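Side-chain contacts in enoyl-CoA hydratase (Bacillus halodurans, PDB 3LKE), which probably catalyses the reversible hydration of enoyl-CoA thioesters, as its crotonase-family enoyl-CoA hydratase relatives do: residues 155-159 with 160-164; 173-176 with 177-180; 224-227 with 228-231; 233-236 with 237-241. All coordinates share one frame; numbering follows the deposited sequence.

Contact 1. Residues 155-159 with 160-164; sequences RIIGY and EQTMN
Tyr159 and Met163, one helical turn apart, make the main side-chain contact of this junction. CG of Met163 sits over one face of the phenol ring, 4.0 Å from its centroid and 27° off the normal, a CH-pi contact. The sulfur lies oblique to the same ring, SD 4.9 Å from the Tyr159 centroid, which makes the pair a Met-aromatic contact, and the terminal CE comes in beside CE1 and the hydroxyl end. The ring reaches this place because its CG stands anti to the backbone N (chi1 173°), while the methionine bends at chi2 and folds back across it. The hydroxyl bonds to Asp124 of the second subunit, and the Glu160 carboxylate forms a salt bridge with Arg126 of the same subunit. A leucine at Tyr159 would probably leave that Asp124 without its phenol partner and take away the flat surface on which Met163 rests.

Among the polar contacts, Gly158 O is gripped twice by Thr162, through its backbone N at 3.0 Å and through OG1 at 2.8 Å, the two donors arriving from opposite faces of the carbonyl plane. The same OG1 lies 3.3 Å from CG1 of Ile157, whose side chain crosses that of the threonine at about a right angle. Met163 N binds Tyr159 O at 2.9 Å.

A CB on Gly158 would be jammed against the preceding carbonyl. The whole is a helix-to-helix turn, at a subunit interface of the crotonase trimer, in which Gly158, with positive phi (98°), ends helix 149-157 and N-caps helix 159-168.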
loop_
_atom_site.group_PDB
_atom_site.type_symbol
_atom_site.label_atom_id
_atom_site.label_comp_id
_atom_site.label_asym_id
_atom_site.label_seq_id
_atom_site.Cartn_x
_atom_site.Cartn_y
_atom_site.Cartn_z
ATOM N N ARG A 155 6.132 -2.653 -2.952
ATOM C CA ARG A 155 5.613 -2.053 -1.722
ATOM C C ARG A 155 5.888 -0.554 -1.672
ATOM O O ARG A 155 5.078 0.225 -1.155
ATOM C CB ARG A 155 6.159 -2.777 -0.483
ATOM C CG ARG A 155 5.421 -4.099 -0.239
ATOM C CD ARG A 155 6.137 -5.041 0.711
ATOM N NE ARG A 155 5.362 -6.270 0.855
ATOM C CZ ARG A 155 5.315 -7.234 -0.062
ATOM N NH1 ARG A 155 6.006 -7.125 -1.193
ATOM N NH2 ARG A 155 4.574 -8.312 0.145
ATOM N N ILE A 156 7.003 -0.150 -2.269
ATOM C CA ILE A 156 7.415 1.249 -2.226
ATOM C C ILE A 156 6.823 2.080 -3.361
ATOM O O ILE A 156 6.251 3.146 -3.130
ATOM C CB ILE A 156 8.947 1.353 -2.223
ATOM C CG1 ILE A 156 9.491 0.655 -0.975
ATOM C CG2 ILE A 156 9.381 2.826 -2.300
ATOM C CD1 ILE A 156 11.047 0.523 -0.924
ATOM N N ILE A 157 6.922 1.581 -4.587
ATOM C CA ILE A 157 6.482 2.371 -5.729
ATOM C C ILE A 157 5.208 1.851 -6.393
ATOM O O ILE A 157 4.642 2.516 -7.268
ATOM C CB ILE A 157 7.620 2.545 -6.770
ATOM C CG1 ILE A 157 7.859 1.252 -7.559
ATOM C CG2 ILE A 157 8.893 3.039 -6.090
ATOM C CD1 ILE A 157 8.841 1.433 -8.707
ATOM N N GLY A 158 4.741 0.684 -5.960
ATOM C CA GLY A 158 3.539 0.095 -6.543
ATOM C C GLY A 158 3.883 -0.948 -7.594
ATOM O O GLY A 158 4.938 -0.888 -8.211
ATOM N N TYR A 159 2.981 -1.898 -7.815
ATOM C CA TYR A 159 3.238 -2.970 -8.774
ATOM C C TYR A 159 3.341 -2.443 -10.204
ATOM O O TYR A 159 4.300 -2.746 -10.916
ATOM C CB TYR A 159 2.129 -4.029 -8.709
ATOM C CG TYR A 159 2.253 -5.075 -9.793
ATOM C CD1 TYR A 159 3.075 -6.185 -9.617
ATOM C CD2 TYR A 159 1.556 -4.951 -10.998
ATOM C CE1 TYR A 159 3.202 -7.140 -10.611
ATOM C CE2 TYR A 159 1.680 -5.905 -12.002
ATOM C CZ TYR A 159 2.512 -6.995 -11.797
ATOM O OH TYR A 159 2.639 -7.958 -12.774
ATOM N N GLU A 160 2.347 -1.657 -10.622
ATOM C CA GLU A 160 2.304 -1.178 -11.999
ATOM C C GLU A 160 3.571 -0.399 -12.314
ATOM O O GLU A 160 4.182 -0.555 -13.373
ATOM C CB GLU A 160 1.078 -0.290 -12.215
ATOM C CG GLU A 160 -0.242 -1.076 -12.240
ATOM C CD GLU A 160 -0.868 -1.229 -10.863
ATOM O OE1 GLU A 160 -0.174 -0.976 -9.850
ATOM O OE2 GLU A 160 -2.057 -1.611 -10.805
ATOM N N GLN A 161 3.951 0.450 -11.370
ATOM C CA GLN A 161 5.136 1.271 -11.524
ATOM C C GLN A 161 6.398 0.422 -11.571
ATOM O O GLN A 161 7.339 0.737 -12.301
ATOM C CB GLN A 161 5.193 2.282 -10.382
ATOM C CG GLN A 161 3.986 3.224 -10.365
ATOM C CD GLN A 161 2.820 2.782 -9.443
ATOM O OE1 GLN A 161 2.390 1.618 -9.427
ATOM N NE2 GLN A 161 2.289 3.745 -8.689
ATOM N N THR A 162 6.430 -0.648 -10.785
ATOM C CA THR A 162 7.581 -1.539 -10.773
ATOM C C THR A 162 7.732 -2.214 -12.134
ATOM O O THR A 162 8.838 -2.263 -12.695
ATOM C CB THR A 162 7.469 -2.593 -9.662
ATOM O OG1 THR A 162 7.507 -1.936 -8.387
ATOM C CG2 THR A 162 8.622 -3.598 -9.748
ATOM N N MET A 163 6.626 -2.713 -12.686
ATOM C CA MET A 163 6.691 -3.348 -14.007
ATOM C C MET A 163 7.221 -2.368 -15.058
ATOM O O MET A 163 8.080 -2.711 -15.881
ATOM C CB MET A 163 5.332 -3.932 -14.422
ATOM C CG MET A 163 4.962 -5.228 -13.693
ATOM S SD MET A 163 6.051 -6.639 -14.001
ATOM C CE MET A 163 5.556 -7.745 -12.714
ATOM N N ASN A 164 6.740 -1.134 -15.014
ATOM C CA ASN A 164 7.195 -0.151 -15.985
ATOM C C ASN A 164 8.651 0.261 -15.809
ATOM O O ASN A 164 9.355 0.493 -16.794
ATOM C CB ASN A 164 6.302 1.083 -15.986
ATOM C CG ASN A 164 6.353 1.818 -17.298
ATOM O OD1 ASN A 164 6.786 2.972 -17.361
ATOM N ND2 ASN A 164 5.912 1.153 -18.366
#

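Contact 2. Residues 173-176 with 177-180; sequences TSEE and ALRL
A capped first turn of helix 174-180, followed by an i to i+3 salt bridge, defines this contact. Thr173 is the N-cap: its OG1 accepts from Glu176 N at 3.1 Å, and its carbonyl takes Ala177 N, the first of four successive i to i+4 backbone bonds that end with Leu180 N on Glu176 O. The capped end is also tied to the body of the domain, since Ser174 OG binds the carbonyl of Arg130 and Glu175 forms a salt bridge with the side chain of that arginine.

On another side of the helix Glu176 and Arg179 run side by side. CG of Glu176 stands opposite the backbone N (chi1 179°) and the chain then bends at chi2, while the arginine bends at chi3, which brings the guanidinium side-on to the carboxylate. Arg179 NE meets Glu176 OE1 at 3.1 Å, and NH2 meets OE2 at 2.9 Å, each with an N-H...O angle of 174°. With alanine in place of Glu176, the Arg179 guanidinium is likely to lose its carboxylate mate and be free to swing. The two planes are 40° apart: both Glu176 oxygens lie nearly in the guanidinium plane, but NE and NH2 approach the carboxylate well out of its own plane.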
loop_
_atom_site.group_PDB
_atom_site.type_symbol
_atom_site.label_atom_id
_atom_site.label_comp_id
_atom_site.label_asym_id
_atom_site.label_seq_id
_atom_site.Cartn_x
_atom_site.Cartn_y
_atom_site.Cartn_z
ATOM N N THR A 173 17.374 9.513 -12.416
ATOM C CA THR A 173 17.978 10.519 -11.564
ATOM C C THR A 173 17.498 10.414 -10.130
ATOM O O THR A 173 16.497 9.758 -9.835
ATOM C CB THR A 173 17.603 11.930 -12.043
ATOM O OG1 THR A 173 16.184 12.087 -11.959
ATOM C CG2 THR A 173 18.054 12.147 -13.474
ATOM N N SER A 174 18.205 11.107 -9.249
ATOM C CA SER A 174 17.779 11.253 -7.871
ATOM C C SER A 174 16.383 11.876 -7.805
ATOM O O SER A 174 15.569 11.508 -6.964
ATOM C CB SER A 174 18.790 12.112 -7.103
ATOM O OG SER A 174 18.989 13.354 -7.761
ATOM N N GLU A 175 16.110 12.832 -8.687
ATOM C CA GLU A 175 14.793 13.464 -8.701
ATOM C C GLU A 175 13.712 12.416 -8.952
ATOM O O GLU A 175 12.668 12.415 -8.290
ATOM C CB GLU A 175 14.713 14.567 -9.759
ATOM C CG GLU A 175 15.072 15.948 -9.230
ATOM C CD GLU A 175 14.111 16.431 -8.152
ATOM O OE1 GLU A 175 12.881 16.306 -8.344
ATOM O OE2 GLU A 175 14.582 16.944 -7.112
ATOM N N GLU A 176 13.969 11.527 -9.908
ATOM C CA GLU A 176 13.012 10.464 -10.234
ATOM C C GLU A 176 12.898 9.478 -9.077
ATOM O O GLU A 176 11.795 9.033 -8.736
ATOM C CB GLU A 176 13.399 9.738 -11.531
ATOM C CG GLU A 176 12.460 8.579 -11.927
ATOM C CD GLU A 176 11.066 9.030 -12.358
ATOM O OE1 GLU A 176 10.780 10.250 -12.335
ATOM O OE2 GLU A 176 10.248 8.150 -12.725
ATOM N N ALA A 177 14.033 9.142 -8.467
ATOM C CA ALA A 177 14.022 8.221 -7.332
ATOM C C ALA A 177 13.211 8.812 -6.184
ATOM O O ALA A 177 12.457 8.109 -5.508
ATOM C CB ALA A 177 15.454 7.875 -6.886
ATOM N N LEU A 178 13.355 10.119 -5.976
ATOM C CA LEU A 178 12.572 10.829 -4.970
ATOM C C LEU A 178 11.067 10.797 -5.270
ATOM O O LEU A 178 10.254 10.520 -4.386
ATOM C CB LEU A 178 13.048 12.279 -4.870
ATOM C CG LEU A 178 12.364 13.156 -3.826
ATOM C CD1 LEU A 178 12.653 12.619 -2.434
ATOM C CD2 LEU A 178 12.842 14.604 -3.965
ATOM N N ARG A 179 10.700 11.095 -6.515
ATOM C CA ARG A 179 9.296 11.141 -6.904
ATOM C C ARG A 179 8.653 9.786 -6.660
ATOM O O ARG A 179 7.505 9.694 -6.219
ATOM C CB ARG A 179 9.166 11.510 -8.380
ATOM C CG ARG A 179 7.723 11.732 -8.837
ATOM C CD ARG A 179 7.655 11.905 -10.340
ATOM N NE ARG A 179 7.982 10.660 -11.031
ATOM C CZ ARG A 179 7.118 9.667 -11.218
ATOM N NH1 ARG A 179 5.876 9.776 -10.764
ATOM N NH2 ARG A 179 7.497 8.566 -11.854
ATOM N N LEU A 180 9.410 8.729 -6.935
ATOM C CA LEU A 180 8.893 7.366 -6.780
ATOM C C LEU A 180 8.786 6.938 -5.316
ATOM O O LEU A 180 8.017 6.041 -4.978
ATOM C CB LEU A 180 9.769 6.374 -7.542
ATOM C CG LEU A 180 9.719 6.528 -9.063
ATOM C CD1 LEU A 180 10.752 5.641 -9.723
ATOM C CD2 LEU A 180 8.326 6.217 -9.581
#

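Contact 3. Residues 224-227 with 228-231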
loop_
_atom_site.group_PDB
_atom_site.type_symbol
_atom_site.label_atom_id
_atom_site.label_comp_id
_atom_site.label_asym_id
_atom_site.label_seq_id
_atom_site.Cartn_x
_atom_site.Cartn_y
_atom_site.Cartn_z
ATOM N N ALA A 224 8.784 -9.071 8.424
ATOM C CA ALA A 224 10.101 -9.698 8.394
ATOM C C ALA A 224 10.008 -11.158 7.952
ATOM O O ALA A 224 10.864 -11.650 7.215
ATOM C CB ALA A 224 10.787 -9.578 9.746
ATOM N N GLU A 225 8.966 -11.857 8.400
ATOM C CA GLU A 225 8.787 -13.254 8.018
ATOM C C GLU A 225 8.457 -13.353 6.533
ATOM O O GLU A 225 8.957 -14.232 5.821
ATOM C CB GLU A 225 7.681 -13.906 8.850
ATOM C CG GLU A 225 7.409 -15.349 8.474
ATOM C CD GLU A 225 8.648 -16.218 8.586
ATOM O OE1 GLU A 225 9.403 -16.050 9.572
ATOM O OE2 GLU A 225 8.861 -17.069 7.693
ATOM N N GLU A 226 7.617 -12.436 6.069
ATOM C CA GLU A 226 7.257 -12.372 4.666
ATOM C C GLU A 226 8.456 -12.076 3.773
ATOM O O GLU A 226 8.584 -12.650 2.694
ATOM C CB GLU A 226 6.158 -11.332 4.458
ATOM C CG GLU A 226 4.913 -11.663 5.241
ATOM C CD GLU A 226 4.458 -13.091 5.014
ATOM O OE1 GLU A 226 4.133 -13.439 3.855
ATOM O OE2 GLU A 226 4.430 -13.871 5.995
ATOM N N LEU A 227 9.313 -11.162 4.215
ATOM C CA LEU A 227 10.525 -10.833 3.471
ATOM C C LEU A 227 11.432 -12.062 3.417
ATOM O O LEU A 227 11.993 -12.413 2.367
ATOM C CB LEU A 227 11.256 -9.652 4.133
ATOM C CG LEU A 227 12.648 -9.322 3.580
ATOM C CD1 LEU A 227 12.593 -9.124 2.052
ATOM C CD2 LEU A 227 13.208 -8.096 4.283
ATOM N N LYS A 228 11.577 -12.721 4.559
ATOM C CA LYS A 228 12.457 -13.878 4.622
ATOM C C LYS A 228 12.014 -14.915 3.603
ATOM O O LYS A 228 12.835 -15.449 2.845
ATOM C CB LYS A 228 12.492 -14.482 6.026
ATOM C CG LYS A 228 13.302 -15.781 6.093
ATOM C CD LYS A 228 13.534 -16.243 7.528
ATOM C CE LYS A 228 12.306 -16.921 8.116
ATOM N NZ LYS A 228 12.613 -17.552 9.437
ATOM N N GLN A 229 10.715 -15.190 3.574
ATOM C CA GLN A 229 10.187 -16.154 2.622
ATOM C C GLN A 229 10.368 -15.699 1.179
ATOM O O GLN A 229 10.641 -16.508 0.297
ATOM C CB GLN A 229 8.719 -16.451 2.901
ATOM C CG GLN A 229 8.460 -17.053 4.260
ATOM C CD GLN A 229 6.991 -17.334 4.482
ATOM O OE1 GLN A 229 6.219 -17.440 3.524
ATOM N NE2 GLN A 229 6.592 -17.449 5.745
ATOM N N GLN A 230 10.218 -14.403 0.936
ATOM C CA GLN A 230 10.348 -13.899 -0.420
ATOM C C GLN A 230 11.809 -14.010 -0.893
ATOM O O GLN A 230 12.073 -14.313 -2.053
ATOM C CB GLN A 230 9.850 -12.452 -0.513
ATOM C CG GLN A 230 9.808 -11.934 -1.934
ATOM C CD GLN A 230 8.459 -11.368 -2.321
ATOM O OE1 GLN A 230 7.462 -11.570 -1.626
ATOM N NE2 GLN A 230 8.420 -10.652 -3.433
ATOM N N LEU A 231 12.749 -13.759 0.010
ATOM C CA LEU A 231 14.173 -13.864 -0.331
ATOM C C LEU A 231 14.487 -15.297 -0.769
ATOM O O LEU A 231 15.253 -15.530 -1.709
ATOM C CB LEU A 231 15.037 -13.459 0.860
ATOM C CG LEU A 231 14.999 -11.953 1.157
ATOM C CD1 LEU A 231 15.650 -11.585 2.489
ATOM C CD2 LEU A 231 15.680 -11.212 0.012
#
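The carboxylate of Glu225 and the amide of Gln229 meet with their planes 56° apart. OE2 of Glu225 offers its anti lone pair to NE2 of Gln229 at 3.0 Å, and the bond is straight (168°). That oxygen lies in the amide plane of Gln229. The second oxygen, OE1, turns to Lys228, with NZ 3.5 Å away in a long salt bridge and CE just as near, the two side chains crossing obliquely. One acidic group is thus shared between neighbours three and four residues further on. Its branch is brought up to them by a bend at chi2 (57°), whereas Gln229 runs extended beyond CG.

These are i to i+3 and i to i+4 pairings on the outer side of helix 223-241, within a region predicted to form a coiled coil. The backbone beneath is regular alpha-helix, with Gln229 N on Glu225 O at 3.0 Å and Leu231 N on Leu227 O at 2.8 Å.

A different side of the helix is apolar. There CD1 of Leu227 lies 3.8 Å from CG of Leu231 as the two leucines cross, and both are buried, Leu227 packing on Leu95 and Phe98 of helix 81-98 and on Tyr151 and Phe152 of helix 149-157.

Contact 4. Residues 233-236 with 237-241; sequences QETE and ELVAL
Glu237 lies one turn beyond Gln233, and its backbone N binds Gln233 O at 3.0 Å. Its CG is anti to its own carbonyl carbon (chi1 -62°), which lays this methylene 3.3 Å from Gln233 O before the chain bends at chi2. The carboxylate is thereby turned to Lys217 of the second subunit, with which it forms a salt bridge, and Gln233 and Glu234 pack on Leu218 of that subunit.

Leu238 follows, with its N on Glu234 O at 2.9 Å and its CB 3.4 Å from the same oxygen. Beyond CB the leucine leads away from the first segment, to Ile143 and Asp146. The buried carboxylate of Glu234 is held by Ser150 OG and the backbone N of Gly148.

Val239 points its CB toward the preceding turn. CG2 comes to 3.2 Å from Thr235 O, the acceptor of its own N, and meets the Thr235 methyl more loosely, CG2 to CG2 at 4.3 Å. Both residues also pack on Arg84 of helix 81-98, while the threonine hydroxyl bonds back to Leu231 O.

Ala240 closes the series: its N binds Glu236 O at 3.1 Å, and its methyl lies 3.4 Å from that oxygen. The Glu236 side chain itself forms a salt bridge with Arg84.

Here, then, the contact is one of regular alpha-helical i to i+4 hydrogen bonding in the C-terminal half of helix 223-241, which packs on helix 81-98 and on a neighbouring subunit of the crotonase trimer.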
loop_
_atom_site.group_PDB
_atom_site.type_symbol
_atom_site.label_atom_id
_atom_site.label_comp_id
_atom_site.label_asym_id
_atom_site.label_seq_id
_atom_site.Cartn_x
_atom_site.Cartn_y
_atom_site.Cartn_z
ATOM N N GLN A 233 12.380 -17.441 -2.149
ATOM C CA GLN A 233 11.811 -17.596 -3.476
ATOM C C GLN A 233 12.642 -16.912 -4.559
ATOM O O GLN A 233 12.839 -17.463 -5.636
ATOM C CB GLN A 233 10.364 -17.087 -3.493
ATOM C CG GLN A 233 9.412 -17.978 -2.721
ATOM C CD GLN A 233 9.444 -19.413 -3.230
ATOM O OE1 GLN A 233 9.436 -19.656 -4.439
ATOM N NE2 GLN A 233 9.494 -20.370 -2.305
ATOM N N GLU A 234 13.130 -15.708 -4.279
ATOM C CA GLU A 234 13.979 -15.022 -5.240
ATOM C C GLU A 234 15.192 -15.893 -5.557
ATOM O O GLU A 234 15.633 -15.979 -6.705
ATOM C CB GLU A 234 14.463 -13.675 -4.681
ATOM C CG GLU A 234 13.358 -12.625 -4.531
ATOM C CD GLU A 234 13.905 -11.318 -3.991
ATOM O OE1 GLU A 234 15.028 -11.347 -3.438
ATOM O OE2 GLU A 234 13.218 -10.278 -4.116
ATOM N N THR A 235 15.735 -16.513 -4.517
ATOM C CA THR A 235 16.903 -17.383 -4.663
ATOM C C THR A 235 16.592 -18.510 -5.646
ATOM O O THR A 235 17.321 -18.715 -6.617
ATOM C CB THR A 235 17.332 -17.951 -3.306
ATOM O OG1 THR A 235 17.686 -16.868 -2.434
ATOM C CG2 THR A 235 18.536 -18.898 -3.459
ATOM N N GLU A 236 15.481 -19.207 -5.420
ATOM C CA GLU A 236 15.141 -20.346 -6.266
ATOM C C GLU A 236 14.888 -19.926 -7.707
ATOM O O GLU A 236 15.299 -20.625 -8.633
ATOM C CB GLU A 236 13.948 -21.123 -5.702
ATOM C CG GLU A 236 14.209 -21.704 -4.327
ATOM C CD GLU A 236 15.403 -22.659 -4.305
ATOM O OE1 GLU A 236 15.634 -23.359 -5.315
ATOM O OE2 GLU A 236 16.101 -22.709 -3.277
ATOM N N GLU A 237 14.215 -18.787 -7.905
ATOM C CA GLU A 237 13.911 -18.333 -9.261
ATOM C C GLU A 237 15.174 -17.922 -10.003
ATOM O O GLU A 237 15.317 -18.188 -11.191
ATOM C CB GLU A 237 12.915 -17.162 -9.267
ATOM C CG GLU A 237 11.536 -17.479 -8.687
ATOM C CD GLU A 237 10.758 -18.529 -9.481
ATOM O OE1 GLU A 237 11.003 -18.698 -10.698
ATOM O OE2 GLU A 237 9.876 -19.172 -8.875
ATOM N N LEU A 238 16.085 -17.248 -9.310
ATOM C CA LEU A 238 17.302 -16.779 -9.963
ATOM C C LEU A 238 18.211 -17.957 -10.309
ATOM O O LEU A 238 18.826 -17.981 -11.367
ATOM C CB LEU A 238 18.052 -15.782 -9.073
ATOM C CG LEU A 238 19.139 -14.991 -9.805
ATOM C CD1 LEU A 238 18.532 -14.160 -10.925
ATOM C CD2 LEU A 238 19.927 -14.105 -8.845
ATOM N N VAL A 239 18.278 -18.934 -9.414
ATOM C CA VAL A 239 19.140 -20.097 -9.631
ATOM C C VAL A 239 18.649 -20.880 -10.837
ATOM O O VAL A 239 19.444 -21.377 -11.643
ATOM C CB VAL A 239 19.174 -21.019 -8.399
ATOM C CG1 VAL A 239 19.754 -22.400 -8.774
ATOM C CG2 VAL A 239 19.982 -20.381 -7.280
ATOM N N ALA A 240 17.329 -20.981 -10.956
ATOM C CA ALA A 240 16.712 -21.687 -12.069
ATOM C C ALA A 240 17.002 -20.967 -13.384
ATOM O O ALA A 240 17.226 -21.595 -14.405
ATOM C CB ALA A 240 15.203 -21.828 -11.842
ATOM N N LEU A 241 17.001 -19.637 -13.363
ATOM C CA LEU A 241 17.259 -18.891 -14.587
ATOM C C LEU A 241 18.740 -18.963 -15.000
ATOM O O LEU A 241 19.066 -18.942 -16.188
ATOM C CB LEU A 241 16.815 -17.433 -14.430
ATOM C CG LEU A 241 15.315 -17.174 -14.538
ATOM C CD1 LEU A 241 14.965 -15.800 -13.956
ATOM C CD2 LEU A 241 14.856 -17.282 -15.995
#

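In the fold
Contacts 3 and 4 are successive parts of one long helix, 223-241, with centres 14 Å apart. Contact 1 lies near it, its nearest atoms about 5 Å from contact 3 and about 8 Å from contact 4, without touching either. It does touch contact 2: CG2 of Ile157 lies 3.3 Å from Leu180 O. Contact 2 is more remote from the long helix, its nearest atoms about 17 Å from those of contacts 3 and 4. Contacts 1, 3 and 4 all meet the second subunit, whereas no other chain reaches contact 2. A glycerol, probably from crystallisation, sits about 3 Å from the Glu160 side chain of contact 1.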